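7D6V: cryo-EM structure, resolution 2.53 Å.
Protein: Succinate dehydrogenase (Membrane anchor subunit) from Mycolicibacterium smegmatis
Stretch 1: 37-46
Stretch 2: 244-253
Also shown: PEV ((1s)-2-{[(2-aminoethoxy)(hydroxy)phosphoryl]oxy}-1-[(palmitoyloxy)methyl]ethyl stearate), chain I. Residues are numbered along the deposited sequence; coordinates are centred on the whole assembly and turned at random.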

# COMPACT_ATOMS: atom_id res chain seq x y z
N LEU C 37 -19.40 -12.66 -26.39
CA LEU C 37 -19.91 -11.41 -26.92
C LEU C 37 -18.90 -10.77 -27.87
O LEU C 37 -19.27 -10.28 -28.94
N THR C 38 -17.62 -10.80 -27.50
CA THR C 38 -16.58 -10.29 -28.38
C THR C 38 -16.57 -11.04 -29.70
O THR C 38 -16.48 -10.43 -30.78
N ASN C 39 -16.66 -12.37 -29.65
CA ASN C 39 -16.58 -13.17 -30.86
C ASN C 39 -17.76 -12.92 -31.78
O ASN C 39 -17.58 -12.74 -32.99
N LEU C 40 -18.98 -12.90 -31.24
CA LEU C 40 -20.14 -12.61 -32.07
C LEU C 40 -20.11 -11.20 -32.65
O LEU C 40 -20.44 -11.01 -33.83
N GLY C 41 -19.70 -10.21 -31.86
CA GLY C 41 -19.62 -8.86 -32.40
C GLY C 41 -18.62 -8.75 -33.54
O GLY C 41 -18.91 -8.19 -34.60
N LEU C 42 -17.42 -9.30 -33.33
CA LEU C 42 -16.39 -9.25 -34.36
C LEU C 42 -16.82 -10.01 -35.60
O LEU C 42 -16.63 -9.53 -36.73
N ALA C 43 -17.42 -11.19 -35.43
CA ALA C 43 -17.85 -11.98 -36.58
C ALA C 43 -18.93 -11.27 -37.36
O ALA C 43 -18.90 -11.25 -38.60
N ALA C 44 -19.91 -10.68 -36.67
CA ALA C 44 -20.97 -9.96 -37.36
C ALA C 44 -20.40 -8.80 -38.16
O ALA C 44 -20.75 -8.62 -39.34
N PHE C 45 -19.52 -8.00 -37.55
CA PHE C 45 -18.95 -6.88 -38.29
C PHE C 45 -18.15 -7.35 -39.49
O PHE C 45 -18.25 -6.77 -40.57
N VAL C 46 -17.33 -8.39 -39.32
CA VAL C 46 -16.49 -8.85 -40.42
C VAL C 46 -17.35 -9.37 -41.57
O VAL C 46 -17.10 -9.05 -42.74
N ALA C 244 -14.30 2.09 -30.00
CA ALA C 244 -14.10 1.09 -31.04
C ALA C 244 -15.42 0.42 -31.42
O ALA C 244 -15.79 0.37 -32.60
N TRP C 245 -16.15 -0.07 -30.42
CA TRP C 245 -17.43 -0.72 -30.67
C TRP C 245 -18.45 0.27 -31.23
O TRP C 245 -19.24 -0.07 -32.12
N ILE C 246 -18.44 1.50 -30.71
CA ILE C 246 -19.39 2.51 -31.19
C ILE C 246 -19.14 2.82 -32.66
O ILE C 246 -20.09 2.95 -33.44
N THR C 247 -17.88 2.95 -33.05
CA THR C 247 -17.58 3.26 -34.45
C THR C 247 -17.88 2.08 -35.36
O THR C 247 -18.31 2.27 -36.50
N LEU C 248 -17.68 0.85 -34.87
CA LEU C 248 -18.12 -0.30 -35.66
C LEU C 248 -19.62 -0.24 -35.92
O LEU C 248 -20.07 -0.39 -37.06
N GLY C 249 -20.39 0.02 -34.87
CA GLY C 249 -21.83 0.12 -35.04
C GLY C 249 -22.24 1.23 -35.99
O GLY C 249 -23.07 1.03 -36.87
N THR C 250 -21.64 2.41 -35.82
CA THR C 250 -22.03 3.54 -36.65
C THR C 250 -21.62 3.35 -38.10
O THR C 250 -22.33 3.80 -39.01
N LEU C 251 -20.49 2.68 -38.35
CA LEU C 251 -20.13 2.32 -39.72
C LEU C 251 -21.19 1.41 -40.32
O LEU C 251 -21.61 1.60 -41.47
N VAL C 252 -21.62 0.40 -39.56
CA VAL C 252 -22.61 -0.53 -40.09
C VAL C 252 -23.92 0.19 -40.41
O VAL C 252 -24.51 -0.02 -41.47
N LEU C 253 -24.38 1.05 -39.50
CA LEU C 253 -25.63 1.77 -39.76
C LEU C 253 -25.50 2.77 -40.90
O LEU C 253 -26.45 2.95 -41.68

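Two helices of one chain, more than two hundred residues apart in sequence, run in the same general direction at 33° to each other, with axes no closer than 11.0 Å. That spacing is too wide for backbones to interlock, so the contact is made largely by side chains reaching across the gap. Only 324 Å² is buried, summed over both sides, and no hydrogen bond crosses it. The contact is mainly apolar packing, built mainly from two aromatic rings, one offered by each helix.

Phe 45 is the main contribution of the first helix. Its CA-to-CB bond points toward the partner, and chi1 at 176° (t), with chi2 at 78°, directs the ring toward the second helix, where it packs against Leu 248 and Val 252, residues one helical turn apart. The two neighbours use the ring differently. Leu 248, in the m,t rotamer (chi1 -75°, chi2 -162°), lays its CD2 methyl over one face: CD2 lies 3.5 Å from the centroid of the Phe 45 ring and only 12° off the ring normal, a well-formed CH-pi contact. Val 252, with chi1 at 171° (t), meets the ring at its edge, its CG2 lying 3.7 Å from Phe 45 CD1. Both of these residues also point toward the first helix from CB. Leu 251 points the same way but adds little, its CD1 remaining 4.6 Å from Phe 45 CZ.

Trp 245 works by reach rather than direction. Its CA-to-CB bond points sideways, yet chi1 at -70° (m) and chi2 at 110° carry the six-membered part of the indole to the first helix. There it arrives beside Gly 41, where CA of the glycine sits 4.1 Å from Trp 245 CZ3. The absence of a side chain makes this approach possible: an ideal CB on Gly 41 would point toward the second helix and lie 2.9 Å from Trp 245 CZ3, a clash. Gly 249 offers a contrast, since a CB there would point away and have room. Around the same indole, the backbone O of Thr 38 lies at the ring edge, 4.0 Å from Trp 245 CH2, and already accepts the helical bond from Leu 42 N at 2.9 Å. Leu 42, another m,t leucine, starts sideways but its end comes nearer, placing CD2 4.1 Å from Trp 245 CH2.

The polar atoms around this contact look elsewhere for partners: Thr 38 OG1 (chi1 -52°, m) and Trp 245 NE1 are both hydrogen-bonded elsewhere in the structure. On the second helix, Thr 247 and Thr 250, both p, keep their hydroxyls close to carbonyls of the preceding turn and out of reach of the first helix.

A lipid chain of PEV completes the packing. Its terminal C48 lies 3.5 Å from Phe 45 CE2 and 3.6 Å from Leu 248 CD2, while C43 of PEV lies 3.7 Å from Leu 42 CD1.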

# COMPACT_ATOMS: atom_id res chain seq x y z
CB LEU C 37 -20.26 -10.46 -25.78
CG LEU C 37 -21.33 -10.98 -24.82
CD1 LEU C 37 -21.73 -9.90 -23.84
CD2 LEU C 37 -22.53 -11.49 -25.59
CB THR C 38 -15.22 -10.38 -27.69
OG1 THR C 38 -15.29 -9.78 -26.40
CG2 THR C 38 -14.15 -9.68 -28.51
CB ASN C 39 -16.49 -14.65 -30.50
CG ASN C 39 -15.08 -15.08 -30.17
OD1 ASN C 39 -14.11 -14.44 -30.59
ND2 ASN C 39 -14.95 -16.16 -29.42
CB LEU C 40 -21.45 -12.85 -31.31
CG LEU C 40 -21.96 -14.29 -31.13
CD1 LEU C 40 -21.17 -15.15 -30.17
CD2 LEU C 40 -23.42 -14.25 -30.71
CB LEU C 42 -15.08 -9.82 -33.82
CG LEU C 42 -14.33 -8.95 -32.80
CD1 LEU C 42 -13.02 -9.61 -32.40
CD2 LEU C 42 -14.09 -7.57 -33.35
CB ALA C 43 -18.33 -13.36 -36.11
CB ALA C 44 -22.01 -9.46 -36.35
CB PHE C 45 -18.08 -6.00 -37.40
CG PHE C 45 -17.42 -4.89 -38.15
CD1 PHE C 45 -18.12 -3.75 -38.49
CD2 PHE C 45 -16.10 -5.00 -38.55
CE1 PHE C 45 -17.52 -2.73 -39.20
CE2 PHE C 45 -15.49 -3.98 -39.26
CZ PHE C 45 -16.20 -2.85 -39.59
CB VAL C 46 -15.49 -9.91 -39.93
CG1 VAL C 46 -14.80 -10.57 -41.11
CG2 VAL C 46 -14.47 -9.28 -39.01
CB ALA C 244 -13.08 0.05 -30.58
CB TRP C 245 -17.95 -1.36 -29.39
CG TRP C 245 -17.17 -2.56 -28.97
CD1 TRP C 245 -16.35 -2.66 -27.89
CD2 TRP C 245 -17.12 -3.83 -29.63
NE1 TRP C 245 -15.80 -3.92 -27.83
CE2 TRP C 245 -16.26 -4.65 -28.88
CE3 TRP C 245 -17.73 -4.36 -30.77
CZ2 TRP C 245 -15.99 -5.97 -29.24
CZ3 TRP C 245 -17.46 -5.66 -31.13
CH2 TRP C 245 -16.60 -6.45 -30.37
CB ILE C 246 -19.32 3.77 -30.31
CG1 ILE C 246 -19.99 3.52 -28.96
CG2 ILE C 246 -19.98 4.95 -31.01
CD1 ILE C 246 -19.98 4.72 -28.05
CB THR C 247 -16.13 3.72 -34.60
OG1 THR C 247 -15.25 2.72 -34.08
CG2 THR C 247 -15.91 5.03 -33.89
CB LEU C 248 -17.76 -1.60 -34.93
CG LEU C 248 -16.29 -2.03 -34.95
CD1 LEU C 248 -16.18 -3.51 -34.60
CD2 LEU C 248 -15.65 -1.74 -36.29
CB THR C 250 -21.46 4.84 -36.10
OG1 THR C 250 -20.03 4.76 -36.04
CG2 THR C 250 -22.01 5.12 -34.72
CB LEU C 251 -18.76 1.64 -39.74
CG LEU C 251 -17.53 2.53 -39.81
CD1 LEU C 251 -16.30 1.76 -39.35
CD2 LEU C 251 -17.33 3.06 -41.21
CB VAL C 252 -22.84 -1.70 -39.10
CG1 VAL C 252 -24.02 -2.54 -39.54
CG2 VAL C 252 -21.59 -2.55 -39.02
CB LEU C 253 -26.16 2.46 -38.51
CG LEU C 253 -26.90 1.61 -37.45
CD1 LEU C 253 -26.02 0.67 -36.66
CD2 LEU C 253 -27.67 2.53 -36.52
C48 PEV I . -13.15 -4.25 -36.61
C47 PEV I . -12.44 -5.10 -37.66
C46 PEV I . -11.21 -5.77 -37.07
C45 PEV I . -11.61 -7.01 -36.27
C44 PEV I . -10.55 -8.10 -36.35
C43 PEV I . -10.73 -9.15 -35.27
C42 PEV I . -10.42 -10.54 -35.80
C41 PEV I . -9.05 -11.01 -35.32
C40 PEV I . -8.94 -12.52 -35.35
C39 PEV I . -7.61 -12.95 -35.94
C38 PEV I . -6.51 -12.82 -34.89
C37 PEV I . -6.39 -14.09 -34.06
C36 PEV I . -4.95 -14.56 -33.99
C35 PEV I . -4.29 -14.11 -32.70
C34 PEV I . -3.18 -15.07 -32.30
C33 PEV I . -2.25 -15.34 -33.48
C32 PEV I . -1.58 -16.70 -33.32
C31 PEV I . -0.23 -16.56 -32.64
O31 PEV I . -0.17 -16.19 -31.52
O2 PEV I . 0.93 -16.88 -33.34
C2 PEV I . 1.57 -18.01 -32.84
C1 PEV I . 2.71 -17.56 -31.94
O3P PEV I . 2.23 -17.48 -30.63
P PEV I . 2.91 -18.45 -29.48
O1P PEV I . 2.30 -19.83 -29.55
O2P PEV I . 2.66 -17.85 -28.12
O4P PEV I . 4.52 -18.56 -29.76
C4 PEV I . 5.01 -19.70 -30.40
C5 PEV I . 6.14 -19.28 -31.34
N6 PEV I . 6.34 -20.28 -32.37
C3 PEV I . 2.10 -18.84 -34.00
O3 PEV I . 1.06 -18.97 -34.93
C11 PEV I . 1.27 -18.28 -36.13
O11 PEV I . 2.19 -18.55 -36.82
C12 PEV I . 0.32 -17.16 -36.54
C13 PEV I . -0.13 -17.29 -37.99
C14 PEV I . -1.42 -16.52 -38.26
C15 PEV I . -1.37 -15.09 -37.72
C16 PEV I . -1.57 -14.07 -38.83
C17 PEV I . -2.44 -12.88 -38.43
C18 PEV I . -2.88 -12.91 -36.97
C19 PEV I . -2.50 -11.65 -36.20
C20 PEV I . -1.60 -10.70 -36.99
C21 PEV I . -1.64 -9.28 -36.44
C22 PEV I . -1.19 -8.25 -37.47
C23 PEV I . 0.29 -7.89 -37.36
C24 PEV I . 0.90 -7.67 -38.74
C25 PEV I . 0.59 -6.29 -39.30
C26 PEV I . -0.16 -6.36 -40.62